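Local coordinates for protein fructose-bisphosphate aldolase class I (Thermoproteus tenax, PDB 1W8S) that is a class I aldolase of the DeoC/LacD family, folded as a TIM barrel and assembled with further copies of itself, at residues E[9-14]-E[72-77]; E[84-89]-E[117-122]; E[107-112]-E[137-142]. The protein carries 2 engineered substitutions. One frame throughout, in Å; residues are numbered along the deposited sequence.

Interaction 1 of 3, residues E[9-14]-E[72-77]; sequences LRIFAR and SVPLIL
The ring of Phe12 meets Pro74 and Ile76 at the N-terminal end of a strand in a TIM barrel, where the last turn of helix 4-12 packs against the start of strand 75-81. Ile76 reaches over one face of the ring: its CD1 stands 4.2 Å from the ring centroid, displaced toward the rim, in a CH-pi contact, while Ile76 CG1 presses on the rim at 3.5 Å from Phe12 CZ. On the opposite face lies Ile11 CG2, from the preceding residue of the same helix, so the ring is held between two isoleucine branches. Pro74 comes obliquely to the same part of the rim, with its CB 3.5 Å from Phe12 CE1; the same CB touches Ile11 CG2 at 3.7 Å. Leu75 O lies at the edge, near the ring plane, 3.9 Å from Phe12 CZ.

Phe12 CG is anti to its own carbonyl carbon (chi1 -65°), and from there the ring extends to the strand although its CB does not point that way. No hydrogen bond crosses the contact, and the side-chain packing is apolar and largely buried. Further out, Phe8 stacks on the Phe12 ring, and Ile20 of strand 18-22 touches both Phe12 and Ile76. Backbone pairing with Val58 and Phe60 fixes Ile76 within the sheet. The helix ends just beyond Phe12, where Ala13 N is hydrogen-bonded to Leu9 O at 2.8 Å.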
ATOM      1  N   LEU E   9     -30.598 -18.662  -0.758  1.00 14.15           N
ATOM      2  CA  LEU E   9     -31.887 -19.051  -0.180  1.00 14.50           C
ATOM      3  C   LEU E   9     -32.139 -20.539  -0.297  1.00 14.77           C
ATOM      4  O   LEU E   9     -32.713 -21.142   0.603  1.00 14.49           O
ATOM      5  CB  LEU E   9     -32.999 -18.261  -0.854  1.00 14.70           C
ATOM      6  CG  LEU E   9     -32.904 -16.741  -0.602  1.00 16.21           C
ATOM      7  CD1 LEU E   9     -33.881 -15.969  -1.472  1.00 18.54           C
ATOM      8  CD2 LEU E   9     -33.169 -16.437   0.849  1.00 17.23           C
ATOM      9  N   ARG E  10     -31.712 -21.152  -1.402  1.00 16.13           N
ATOM     10  CA  ARG E  10     -31.926 -22.584  -1.600  1.00 17.02           C
ATOM     11  C   ARG E  10     -31.145 -23.384  -0.577  1.00 16.32           C
ATOM     12  O   ARG E  10     -31.638 -24.383  -0.057  1.00 14.80           O
ATOM     13  CB  ARG E  10     -31.494 -23.042  -2.995  1.00 18.51           C
ATOM     14  CG  ARG E  10     -32.465 -22.690  -4.102  1.00 22.29           C
ATOM     15  CD  ARG E  10     -32.133 -23.358  -5.443  1.00 28.68           C
ATOM     16  NE  ARG E  10     -31.349 -22.463  -6.310  1.00 32.21           N
ATOM     17  CZ  ARG E  10     -30.091 -22.659  -6.677  1.00 34.31           C
ATOM     18  NH1 ARG E  10     -29.494 -21.770  -7.465  1.00 34.07           N
ATOM     19  NH2 ARG E  10     -29.415 -23.736  -6.266  1.00 38.06           N
ATOM     20  N   ILE E  11     -29.920 -22.947  -0.300  1.00 15.36           N
ATOM     21  CA  ILE E  11     -29.016 -23.702   0.564  1.00 15.19           C
ATOM     22  C   ILE E  11     -29.288 -23.410   2.028  1.00 15.29           C
ATOM     23  O   ILE E  11     -29.372 -24.339   2.858  1.00 15.82           O
ATOM     24  CB  ILE E  11     -27.547 -23.360   0.225  1.00 15.72           C
ATOM     25  CG1 ILE E  11     -27.216 -23.855  -1.196  1.00 17.41           C
ATOM     26  CG2 ILE E  11     -26.566 -24.005   1.267  1.00 13.70           C
ATOM     27  CD1 ILE E  11     -25.859 -23.337  -1.723  1.00 21.03           C
ATOM     28  N   PHE E  12     -29.427 -22.125   2.336  1.00 14.44           N
ATOM     29  CA  PHE E  12     -29.504 -21.637   3.713  1.00 14.52           C
ATOM     30  C   PHE E  12     -30.911 -21.268   4.189  1.00 14.86           C
ATOM     31  O   PHE E  12     -31.095 -20.931   5.354  1.00 14.12           O
ATOM     32  CB  PHE E  12     -28.558 -20.450   3.895  1.00 15.07           C
ATOM     33  CG  PHE E  12     -27.100 -20.811   3.745  1.00 12.82           C
ATOM     34  CD1 PHE E  12     -26.419 -21.411   4.774  1.00 14.52           C
ATOM     35  CD2 PHE E  12     -26.426 -20.576   2.550  1.00 13.57           C
ATOM     36  CE1 PHE E  12     -25.069 -21.740   4.624  1.00 15.10           C
ATOM     37  CE2 PHE E  12     -25.085 -20.905   2.397  1.00 14.12           C
ATOM     38  CZ  PHE E  12     -24.411 -21.489   3.429  1.00 13.90           C
ATOM     39  N   ALA E  13     -31.895 -21.295   3.302  1.00 14.07           N
ATOM     40  CA  ALA E  13     -33.266 -20.975   3.715  1.00 14.56           C
ATOM     41  C   ALA E  13     -34.299 -21.816   2.994  1.00 14.60           C
ATOM     42  O   ALA E  13     -35.285 -21.312   2.459  1.00 14.32           O
ATOM     43  CB  ALA E  13     -33.551 -19.489   3.521  1.00 14.95           C
ATOM     44  N   ARG E  14     -34.067 -23.113   2.981  1.00 15.38           N
ATOM     45  CA  ARG E  14     -34.993 -24.048   2.341  1.00 16.44           C
ATOM     46  C   ARG E  14     -36.397 -24.004   2.924  1.00 15.76           C
ATOM     47  O   ARG E  14     -37.367 -24.265   2.216  1.00 15.51           O
ATOM     48  CB  ARG E  14     -34.450 -25.466   2.424  1.00 17.49           C
ATOM     49  CG  ARG E  14     -34.323 -26.024   3.822  1.00 20.51           C
ATOM     50  CD  ARG E  14     -33.628 -27.393   3.885  1.00 26.11           C
ATOM     51  NE  ARG E  14     -34.576 -28.384   4.347  1.00 30.60           N
ATOM     52  CZ  ARG E  14     -34.719 -28.829   5.598  1.00 34.59           C
ATOM     53  NH1 ARG E  14     -33.903 -28.439   6.576  1.00 35.51           N
ATOM     54  NH2 ARG E  14     -35.685 -29.720   5.851  1.00 34.66           N
ATOM     55  N   SER E  72     -21.341 -31.598   7.265  1.00 15.81           N
ATOM     56  CA  SER E  72     -22.622 -32.034   7.823  1.00 16.60           C
ATOM     57  C   SER E  72     -23.730 -30.964   7.862  1.00 16.23           C
ATOM     58  O   SER E  72     -24.909 -31.291   7.980  1.00 15.61           O
ATOM     59  CB  SER E  72     -22.400 -32.597   9.224  1.00 16.87           C
ATOM     60  OG  SER E  72     -21.929 -31.590  10.119  1.00 17.38           O
ATOM     61  N   VAL E  73     -23.330 -29.705   7.797  1.00 15.53           N
ATOM     62  CA  VAL E  73     -24.225 -28.555   7.758  1.00 15.86           C
ATOM     63  C   VAL E  73     -23.563 -27.570   6.782  1.00 14.85           C
ATOM     64  O   VAL E  73     -22.354 -27.425   6.818  1.00 14.71           O
ATOM     65  CB  VAL E  73     -24.287 -27.917   9.166  1.00 16.51           C
ATOM     66  CG1 VAL E  73     -25.093 -26.668   9.165  1.00 18.73           C
ATOM     67  CG2 VAL E  73     -24.927 -28.894  10.134  1.00 18.51           C
ATOM     68  N   PRO E  74     -24.303 -26.895   5.928  1.00 13.87           N
ATOM     69  CA  PRO E  74     -23.679 -25.906   5.033  1.00 13.31           C
ATOM     70  C   PRO E  74     -22.790 -24.875   5.745  1.00 13.39           C
ATOM     71  O   PRO E  74     -23.075 -24.417   6.848  1.00 12.73           O
ATOM     72  CB  PRO E  74     -24.868 -25.222   4.378  1.00 14.18           C
ATOM     73  CG  PRO E  74     -25.990 -26.214   4.452  1.00 13.56           C
ATOM     74  CD  PRO E  74     -25.753 -27.027   5.685  1.00 14.92           C
ATOM     75  N   LEU E  75     -21.697 -24.518   5.093  1.00 13.17           N
ATOM     76  CA  LEU E  75     -20.668 -23.676   5.687  1.00 12.42           C
ATOM     77  C   LEU E  75     -20.610 -22.321   4.976  1.00 12.88           C
ATOM     78  O   LEU E  75     -20.574 -22.276   3.764  1.00 12.75           O
ATOM     79  CB  LEU E  75     -19.325 -24.374   5.559  1.00 11.61           C
ATOM     80  CG  LEU E  75     -18.070 -23.541   5.786  1.00 12.19           C
ATOM     81  CD1 LEU E  75     -17.983 -23.085   7.217  1.00 13.43           C
ATOM     82  CD2 LEU E  75     -16.847 -24.352   5.391  1.00 14.62           C
ATOM     83  N   ILE E  76     -20.597 -21.248   5.773  1.00 13.17           N
ATOM     84  CA  ILE E  76     -20.270 -19.911   5.345  1.00 12.65           C
ATOM     85  C   ILE E  76     -18.876 -19.657   5.896  1.00 13.00           C
ATOM     86  O   ILE E  76     -18.666 -19.682   7.113  1.00 12.92           O
ATOM     87  CB  ILE E  76     -21.261 -18.906   5.891  1.00 13.63           C
ATOM     88  CG1 ILE E  76     -22.677 -19.284   5.455  1.00 13.08           C
ATOM     89  CG2 ILE E  76     -20.907 -17.489   5.424  1.00 13.86           C
ATOM     90  CD1 ILE E  76     -23.764 -18.321   5.938  1.00 15.08           C
ATOM     91  N   LEU E  77     -17.912 -19.495   4.995  1.00 12.17           N
ATOM     92  CA  LEU E  77     -16.521 -19.199   5.361  1.00 12.49           C
ATOM     93  C   LEU E  77     -16.356 -17.688   5.515  1.00 12.84           C
ATOM     94  O   LEU E  77     -16.497 -16.905   4.560  1.00 13.03           O
ATOM     95  CB  LEU E  77     -15.581 -19.771   4.329  1.00 12.66           C
ATOM     96  CG  LEU E  77     -14.115 -20.025   4.616  1.00 15.35           C
ATOM     97  CD1 LEU E  77     -13.467 -18.903   5.347  1.00 16.98           C
ATOM     98  CD2 LEU E  77     -13.996 -21.286   5.419  1.00 19.18           C
TER

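Interaction 2 of 3, residues E[84-89]-E[117-122]; sequences TLYNGE and SGFEWK
Glu89 and Gly118 bring the two backbones closest, with CA atoms 5.5 Å apart, where an irregular loop passes a type I turn from Ser117 to Glu120 that leads into a helix with Phe119 at its N-cap. One hydrogen bond joins the segments directly: Gly118 N donates to Glu89 OE1 at 2.7 Å, nearly straight at 170°. It meets OE1 on the anti side of the carboxylate, 20° out of its plane. The Glu89 chain is bent at chi2, which brings CD round beside the turn, and its CG lies alongside Gly118, 3.9 Å from Gly118 CA. The negative carboxylate lies near the N-terminal end of the helix, where the helix dipole could favour it.

Ser117 OG braces the turn: anti to its backbone N (chi1 175°), it accepts from Phe119 N at 3.0 Å, making an ST turn, and is tied outside the segment by a hydrogen bond to Pro90 O. On the loop side Tyr86 OH donates to Glu89 O at 2.6 Å, from a position tilted out of the carbonyl plane, while Gly88 N stands above the centre of the Tyr86 ring. That carbonyl oxygen also lies in the plane of the Phe119 ring at its edge, 3.4 Å from Phe119 CD1, and Tyr86 OH approaches Phe119 CE1 obliquely at 3.7 Å.

Phe119 meets Trp121 of the second subunit edge-to-face, and Lys122 forms a salt bridge to Glu125 of that subunit, which places the contact in a subunit interface. Within the chain, it joins the loop between strands 75-81 and 93-94 to the start of helix 120-137, with Val91 packed against Tyr86, Phe119 and Lys122.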
ATOM      1  N   THR E  84     -10.566  -7.883  19.293  1.00 12.19           N
ATOM      2  CA  THR E  84     -10.919  -6.765  20.175  1.00 12.45           C
ATOM      3  C   THR E  84      -9.720  -6.165  20.850  1.00 11.64           C
ATOM      4  O   THR E  84      -9.848  -5.129  21.491  1.00 12.55           O
ATOM      5  CB  THR E  84     -11.910  -7.183  21.274  1.00 14.01           C
ATOM      6  OG1 THR E  84     -11.382  -8.332  21.928  1.00 14.46           O
ATOM      7  CG2 THR E  84     -13.194  -7.606  20.712  1.00 15.98           C
ATOM      8  N   LEU E  85      -8.551  -6.832  20.795  1.00 11.03           N
ATOM      9  CA  LEU E  85      -7.331  -6.253  21.346  1.00 10.86           C
ATOM     10  C   LEU E  85      -6.881  -5.018  20.570  1.00 10.65           C
ATOM     11  O   LEU E  85      -6.194  -4.157  21.115  1.00 10.28           O
ATOM     12  CB  LEU E  85      -6.205  -7.303  21.347  1.00 11.07           C
ATOM     13  CG  LEU E  85      -6.479  -8.538  22.203  1.00 12.22           C
ATOM     14  CD1 LEU E  85      -5.411  -9.618  21.982  1.00 14.07           C
ATOM     15  CD2 LEU E  85      -6.536  -8.185  23.658  1.00 12.25           C
ATOM     16  N   TYR E  86      -7.273  -4.965  19.299  1.00 11.52           N
ATOM     17  CA  TYR E  86      -6.915  -3.888  18.402  1.00 11.78           C
ATOM     18  C   TYR E  86      -7.591  -2.583  18.842  1.00 13.58           C
ATOM     19  O   TYR E  86      -8.771  -2.582  19.191  1.00 13.87           O
ATOM     20  CB  TYR E  86      -7.329  -4.299  16.985  1.00 11.61           C
ATOM     21  CG  TYR E  86      -7.217  -3.259  15.922  1.00 12.40           C
ATOM     22  CD1 TYR E  86      -5.988  -2.932  15.378  1.00 13.79           C
ATOM     23  CD2 TYR E  86      -8.349  -2.574  15.462  1.00 15.95           C
ATOM     24  CE1 TYR E  86      -5.857  -1.960  14.403  1.00 12.62           C
ATOM     25  CE2 TYR E  86      -8.233  -1.591  14.471  1.00 13.19           C
ATOM     26  CZ  TYR E  86      -6.990  -1.305  13.932  1.00 16.49           C
ATOM     27  OH  TYR E  86      -6.870  -0.331  12.965  1.00 14.47           O
ATOM     28  N   ASN E  87      -6.830  -1.495  18.830  1.00 13.84           N
ATOM     29  CA  ASN E  87      -7.290  -0.176  19.199  1.00 15.41           C
ATOM     30  C   ASN E  87      -7.423   0.822  18.046  1.00 17.07           C
ATOM     31  O   ASN E  87      -7.843   1.953  18.274  1.00 18.97           O
ATOM     32  CB  ASN E  87      -6.306   0.434  20.194  1.00 15.73           C
ATOM     33  CG  ASN E  87      -6.675   0.153  21.604  1.00 16.67           C
ATOM     34  OD1 ASN E  87      -7.813  -0.238  21.889  1.00 17.73           O
ATOM     35  ND2 ASN E  87      -5.718   0.344  22.505  1.00 15.06           N
ATOM     36  N   GLY E  88      -7.010   0.487  16.841  1.00 17.32           N
ATOM     37  CA  GLY E  88      -7.121   1.475  15.757  1.00 18.41           C
ATOM     38  C   GLY E  88      -8.518   1.760  15.191  1.00 18.79           C
ATOM     39  O   GLY E  88      -9.567   1.337  15.716  1.00 17.77           O
ATOM     40  N   GLU E  89      -8.527   2.492  14.078  1.00 18.47           N
ATOM     41  CA  GLU E  89      -9.770   2.675  13.327  1.00 18.71           C
ATOM     42  C   GLU E  89     -10.132   1.265  12.850  1.00 16.11           C
ATOM     43  O   GLU E  89      -9.259   0.516  12.394  1.00 15.13           O
ATOM     44  CB  GLU E  89      -9.615   3.720  12.192  1.00 19.42           C
ATOM     45  CG  GLU E  89     -10.008   5.194  12.574  1.00 23.48           C
ATOM     46  CD  GLU E  89     -11.453   5.425  13.060  1.00 27.97           C
ATOM     47  OE1 GLU E  89     -12.398   5.194  12.321  1.00 28.58           O
ATOM     48  OE2 GLU E  89     -11.699   5.919  14.206  1.00 33.64           O
ATOM     49  N   SER E 117     -15.537   3.799   9.262  1.00 12.82           N
ATOM     50  CA  SER E 117     -14.180   3.665   9.770  1.00 11.67           C
ATOM     51  C   SER E 117     -13.217   4.518   8.944  1.00 12.15           C
ATOM     52  O   SER E 117     -13.415   4.701   7.741  1.00 12.24           O
ATOM     53  CB  SER E 117     -13.718   2.215   9.743  1.00 11.96           C
ATOM     54  OG  SER E 117     -12.373   2.134  10.128  1.00 11.35           O
ATOM     55  N   GLY E 118     -12.179   5.042   9.588  1.00 12.43           N
ATOM     56  CA  GLY E 118     -11.045   5.645   8.893  1.00 12.78           C
ATOM     57  C   GLY E 118     -10.485   4.714   7.823  1.00 13.46           C
ATOM     58  O   GLY E 118      -9.867   5.167   6.839  1.00 15.53           O
ATOM     59  N   PHE E 119     -10.675   3.412   8.007  1.00 12.21           N
ATOM     60  CA  PHE E 119     -10.229   2.407   7.035  1.00 13.44           C
ATOM     61  C   PHE E 119     -11.365   1.869   6.167  1.00 11.84           C
ATOM     62  O   PHE E 119     -11.226   0.787   5.570  1.00 12.00           O
ATOM     63  CB  PHE E 119      -9.606   1.236   7.773  1.00 14.56           C
ATOM     64  CG  PHE E 119      -8.156   1.431   8.138  1.00 17.66           C
ATOM     65  CD1 PHE E 119      -7.753   1.348   9.467  1.00 22.99           C
ATOM     66  CD2 PHE E 119      -7.172   1.612   7.146  1.00 23.09           C
ATOM     67  CE1 PHE E 119      -6.393   1.464   9.822  1.00 24.57           C
ATOM     68  CE2 PHE E 119      -5.809   1.722   7.481  1.00 26.72           C
ATOM     69  CZ  PHE E 119      -5.413   1.644   8.827  1.00 26.65           C
ATOM     70  N   GLU E 120     -12.482   2.597   6.088  1.00 11.41           N
ATOM     71  CA  GLU E 120     -13.627   2.218   5.272  1.00 12.78           C
ATOM     72  C   GLU E 120     -13.140   1.762   3.887  1.00 11.99           C
ATOM     73  O   GLU E 120     -13.511   0.676   3.420  1.00 14.15           O
ATOM     74  CB  GLU E 120     -14.573   3.438   5.112  1.00 14.17           C
ATOM     75  CG  GLU E 120     -15.641   3.313   4.103  1.00 17.30           C
ATOM     76  CD  GLU E 120     -16.622   4.495   4.189  1.00 15.92           C
ATOM     77  OE1 GLU E 120     -17.431   4.520   5.146  1.00 11.20           O
ATOM     78  OE2 GLU E 120     -16.526   5.390   3.312  1.00 14.25           O
ATOM     79  N   TRP E 121     -12.308   2.596   3.297  1.00 12.68           N
ATOM     80  CA  TRP E 121     -11.719   2.432   1.951  1.00 13.04           C
ATOM     81  C   TRP E 121     -10.963   1.109   1.784  1.00 14.01           C
ATOM     82  O   TRP E 121     -11.031   0.469   0.710  1.00 12.99           O
ATOM     83  CB  TRP E 121     -10.837   3.623   1.620  1.00 12.97           C
ATOM     84  CG  TRP E 121      -9.615   3.818   2.495  1.00 15.70           C
ATOM     85  CD1 TRP E 121      -9.503   4.618   3.602  1.00 18.40           C
ATOM     86  CD2 TRP E 121      -8.339   3.175   2.354  1.00 18.14           C
ATOM     87  NE1 TRP E 121      -8.238   4.534   4.131  1.00 17.43           N
ATOM     88  CE2 TRP E 121      -7.508   3.643   3.405  1.00 19.39           C
ATOM     89  CE3 TRP E 121      -7.806   2.269   1.441  1.00 19.02           C
ATOM     90  CZ2 TRP E 121      -6.188   3.220   3.567  1.00 22.11           C
ATOM     91  CZ3 TRP E 121      -6.495   1.851   1.603  1.00 22.08           C
ATOM     92  CH2 TRP E 121      -5.707   2.320   2.659  1.00 22.61           C
ATOM     93  N   LYS E 122     -10.262   0.685   2.832  1.00 13.61           N
ATOM     94  CA  LYS E 122      -9.479  -0.546   2.755  1.00 13.82           C
ATOM     95  C   LYS E 122     -10.371  -1.786   2.605  1.00 13.80           C
ATOM     96  O   LYS E 122     -10.097  -2.662   1.781  1.00 13.13           O
ATOM     97  CB  LYS E 122      -8.507  -0.654   3.952  1.00 15.69           C
ATOM     98  CG  LYS E 122      -7.596  -1.939   3.944  1.00 18.71           C
ATOM     99  CD  LYS E 122      -6.397  -1.830   4.946  1.00 25.74           C
ATOM    100  CE  LYS E 122      -5.028  -1.970   4.202  1.00 30.58           C
ATOM    101  NZ  LYS E 122      -4.930  -3.296   3.489  1.00 33.97           N
TER

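Interaction 3 of 3, residues E[107-112]-E[137-142]; sequences SAVGYT and FDLPLV
Tyr111, the aromatic side chain of this contact, touches Leu141 through its CB alone, 4.4 Å from Leu141 CD1. Its ring leads away from segment 137-142 to pack among Met123, Leu127 and Ile130 of helix 120-137, where its OH is hydrogen-bonded to Glu126. Pro140 instead meets the neighbouring segment through CD, 3.2 Å from Ser107 O, and through CB, which packs against Ala108 CB.

Between these ends the backbones pair in parallel. Val109 N binds Pro140 O at 3.0 Å, Val142 N binds Val109 O at 2.7 Å, and Tyr111 N reaches Val142 O at 3.0 Å, the last bond being the most bent, at 149°. Val109 is thus gripped on both its N and its O. These are adjacent strands of the TIM barrel, linked through helix 120-137 as a beta-alpha-beta crossover.

Val109 and Leu141 lie on the sheet face toward the surrounding helices, and Val142 lies on the other, against Phe8. Val109 CG1, anti to the carbonyl carbon (chi1 -69°), meets Leu139 CD2 at 3.8 Å, the two side chains crossing at about a right angle; Val109 CG2 packs against Leu141 CD1 at 4.0 Å.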
ATOM      1  N   SER E 107     -20.203 -23.184   1.112  1.00 13.45           N
ATOM      2  CA  SER E 107     -21.333 -22.913   0.217  1.00 13.15           C
ATOM      3  C   SER E 107     -21.621 -21.432   0.063  1.00 13.64           C
ATOM      4  O   SER E 107     -22.433 -21.032  -0.771  1.00 13.83           O
ATOM      5  CB  SER E 107     -22.613 -23.539   0.770  1.00 13.33           C
ATOM      6  OG  SER E 107     -22.523 -24.929   0.729  1.00 11.59           O
ATOM      7  N   ALA E 108     -21.016 -20.627   0.916  1.00 13.74           N
ATOM      8  CA  ALA E 108     -21.006 -19.174   0.774  1.00 13.80           C
ATOM      9  C   ALA E 108     -19.784 -18.608   1.488  1.00 13.24           C
ATOM     10  O   ALA E 108     -19.077 -19.319   2.235  1.00 13.28           O
ATOM     11  CB  ALA E 108     -22.257 -18.582   1.359  1.00 14.08           C
ATOM     12  N   VAL E 109     -19.538 -17.330   1.249  1.00 12.88           N
ATOM     13  CA  VAL E 109     -18.487 -16.595   1.936  1.00 13.37           C
ATOM     14  C   VAL E 109     -19.059 -15.380   2.620  1.00 13.60           C
ATOM     15  O   VAL E 109     -20.060 -14.786   2.173  1.00 14.54           O
ATOM     16  CB  VAL E 109     -17.306 -16.181   1.022  1.00 13.44           C
ATOM     17  CG1 VAL E 109     -16.501 -17.417   0.595  1.00 14.67           C
ATOM     18  CG2 VAL E 109     -17.774 -15.385  -0.178  1.00 13.60           C
ATOM     19  N   GLY E 110     -18.418 -15.019   3.713  1.00 13.73           N
ATOM     20  CA  GLY E 110     -18.771 -13.849   4.496  1.00 12.95           C
ATOM     21  C   GLY E 110     -17.633 -12.876   4.607  1.00 12.82           C
ATOM     22  O   GLY E 110     -16.463 -13.236   4.655  1.00 12.93           O
ATOM     23  N   TYR E 111     -17.974 -11.604   4.665  1.00 13.81           N
ATOM     24  CA  TYR E 111     -16.990 -10.533   4.773  1.00 13.70           C
ATOM     25  C   TYR E 111     -17.566  -9.359   5.575  1.00 13.45           C
ATOM     26  O   TYR E 111     -18.637  -8.834   5.246  1.00 13.73           O
ATOM     27  CB  TYR E 111     -16.515 -10.049   3.394  1.00 13.51           C
ATOM     28  CG  TYR E 111     -15.310  -9.134   3.425  1.00 14.13           C
ATOM     29  CD1 TYR E 111     -14.031  -9.651   3.434  1.00 13.73           C
ATOM     30  CD2 TYR E 111     -15.447  -7.721   3.416  1.00 13.09           C
ATOM     31  CE1 TYR E 111     -12.908  -8.809   3.426  1.00 14.16           C
ATOM     32  CE2 TYR E 111     -14.358  -6.895   3.436  1.00 13.09           C
ATOM     33  CZ  TYR E 111     -13.084  -7.429   3.462  1.00 15.50           C
ATOM     34  OH  TYR E 111     -12.013  -6.580   3.459  1.00 15.36           O
ATOM     35  N   THR E 112     -16.864  -8.987   6.631  1.00 13.16           N
ATOM     36  CA  THR E 112     -17.257  -7.840   7.462  1.00 13.97           C
ATOM     37  C   THR E 112     -16.781  -6.518   6.915  1.00 13.95           C
ATOM     38  O   THR E 112     -15.613  -6.377   6.494  1.00 14.14           O
ATOM     39  CB  THR E 112     -16.744  -8.042   8.895  1.00 14.61           C
ATOM     40  OG1 THR E 112     -17.387  -9.190   9.450  1.00 13.22           O
ATOM     41  CG2 THR E 112     -17.194  -6.905   9.791  1.00 15.08           C
ATOM     42  N   PHE E 137     -16.587 -17.966  -8.801  1.00 11.96           N
ATOM     43  CA  PHE E 137     -16.696 -19.302  -8.191  1.00 12.41           C
ATOM     44  C   PHE E 137     -18.153 -19.677  -7.861  1.00 13.71           C
ATOM     45  O   PHE E 137     -18.396 -20.763  -7.352  1.00 14.14           O
ATOM     46  CB  PHE E 137     -15.807 -19.366  -6.949  1.00 12.38           C
ATOM     47  CG  PHE E 137     -14.324 -19.472  -7.274  1.00 12.50           C
ATOM     48  CD1 PHE E 137     -13.778 -20.700  -7.577  1.00 12.46           C
ATOM     49  CD2 PHE E 137     -13.489 -18.340  -7.319  1.00 12.04           C
ATOM     50  CE1 PHE E 137     -12.435 -20.811  -7.882  1.00 12.71           C
ATOM     51  CE2 PHE E 137     -12.142 -18.446  -7.634  1.00 12.94           C
ATOM     52  CZ  PHE E 137     -11.611 -19.688  -7.926  1.00 13.91           C
ATOM     53  N   ASP E 138     -19.097 -18.792  -8.192  1.00 13.22           N
ATOM     54  CA  ASP E 138     -20.548 -18.988  -7.937  1.00 15.12           C
ATOM     55  C   ASP E 138     -20.807 -19.351  -6.465  1.00 14.92           C
ATOM     56  O   ASP E 138     -21.531 -20.302  -6.176  1.00 16.54           O
ATOM     57  CB  ASP E 138     -21.090 -20.076  -8.889  1.00 15.92           C
ATOM     58  CG  ASP E 138     -22.579 -19.917  -9.198  1.00 20.34           C
ATOM     59  OD1 ASP E 138     -23.043 -18.800  -9.543  1.00 24.75           O
ATOM     60  OD2 ASP E 138     -23.356 -20.877  -9.112  1.00 25.87           O
ATOM     61  N   LEU E 139     -20.180 -18.611  -5.551  1.00 15.51           N
ATOM     62  CA  LEU E 139     -20.413 -18.716  -4.108  1.00 15.92           C
ATOM     63  C   LEU E 139     -21.104 -17.429  -3.667  1.00 15.75           C
ATOM     64  O   LEU E 139     -20.537 -16.362  -3.878  1.00 16.66           O
ATOM     65  CB  LEU E 139     -19.071 -18.834  -3.383  1.00 17.30           C
ATOM     66  CG  LEU E 139     -18.859 -20.029  -2.469  1.00 20.46           C
ATOM     67  CD1 LEU E 139     -19.283 -21.308  -3.131  1.00 23.16           C
ATOM     68  CD2 LEU E 139     -17.435 -20.101  -1.992  1.00 23.48           C
ATOM     69  N   PRO E 140     -22.306 -17.492  -3.071  1.00 14.44           N
ATOM     70  CA  PRO E 140     -22.951 -16.286  -2.544  1.00 14.21           C
ATOM     71  C   PRO E 140     -22.092 -15.536  -1.539  1.00 13.96           C
ATOM     72  O   PRO E 140     -21.419 -16.159  -0.766  1.00 14.18           O
ATOM     73  CB  PRO E 140     -24.200 -16.828  -1.856  1.00 15.14           C
ATOM     74  CG  PRO E 140     -24.467 -18.121  -2.547  1.00 14.64           C
ATOM     75  CD  PRO E 140     -23.135 -18.692  -2.859  1.00 14.55           C
ATOM     76  N   LEU E 141     -22.125 -14.202  -1.599  1.00 13.70           N
ATOM     77  CA  LEU E 141     -21.437 -13.323  -0.682  1.00 13.01           C
ATOM     78  C   LEU E 141     -22.389 -12.774   0.349  1.00 13.45           C
ATOM     79  O   LEU E 141     -23.388 -12.140  -0.009  1.00 12.66           O
ATOM     80  CB  LEU E 141     -20.828 -12.171  -1.475  1.00 13.68           C
ATOM     81  CG  LEU E 141     -20.182 -11.039  -0.700  1.00 14.36           C
ATOM     82  CD1 LEU E 141     -18.992 -11.555   0.065  1.00 15.99           C
ATOM     83  CD2 LEU E 141     -19.836  -9.905  -1.687  1.00 16.74           C
ATOM     84  N   VAL E 142     -22.074 -13.023   1.617  1.00 13.67           N
ATOM     85  CA  VAL E 142     -22.799 -12.448   2.751  1.00 14.36           C
ATOM     86  C   VAL E 142     -21.948 -11.313   3.284  1.00 15.51           C
ATOM     87  O   VAL E 142     -20.806 -11.550   3.726  1.00 15.89           O
ATOM     88  CB  VAL E 142     -23.055 -13.478   3.883  1.00 14.35           C
ATOM     89  CG1 VAL E 142     -23.981 -12.841   4.991  1.00 15.24           C
ATOM     90  CG2 VAL E 142     -23.607 -14.757   3.335  1.00 15.28           C
TER

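In the fold
Interactions 1 and 3 are neighbours in the barrel, their centres 11 Å apart. Strands 75-81 and 108-113 join them through probable hydrogen bonds from Ser107 N to Leu75 O and from Gly110 N to Leu77 O, both 2.8 Å, and Phe12 CE2 packs on Ala108 CB at 3.8 Å. Interaction 2 lies on the opposite side of the chain's centre from interaction 1, about 30 Å between centres. Helix 120-137 runs from interaction 2 to interaction 3; the nearest atoms of these two are about 5 Å apart, without touching. The side chains of Ile76 and Val142 are each about 9 Å from the bound 1,6-di-O-phosphono-beta-D-fructofuranose, and that of Tyr86 about 12 Å.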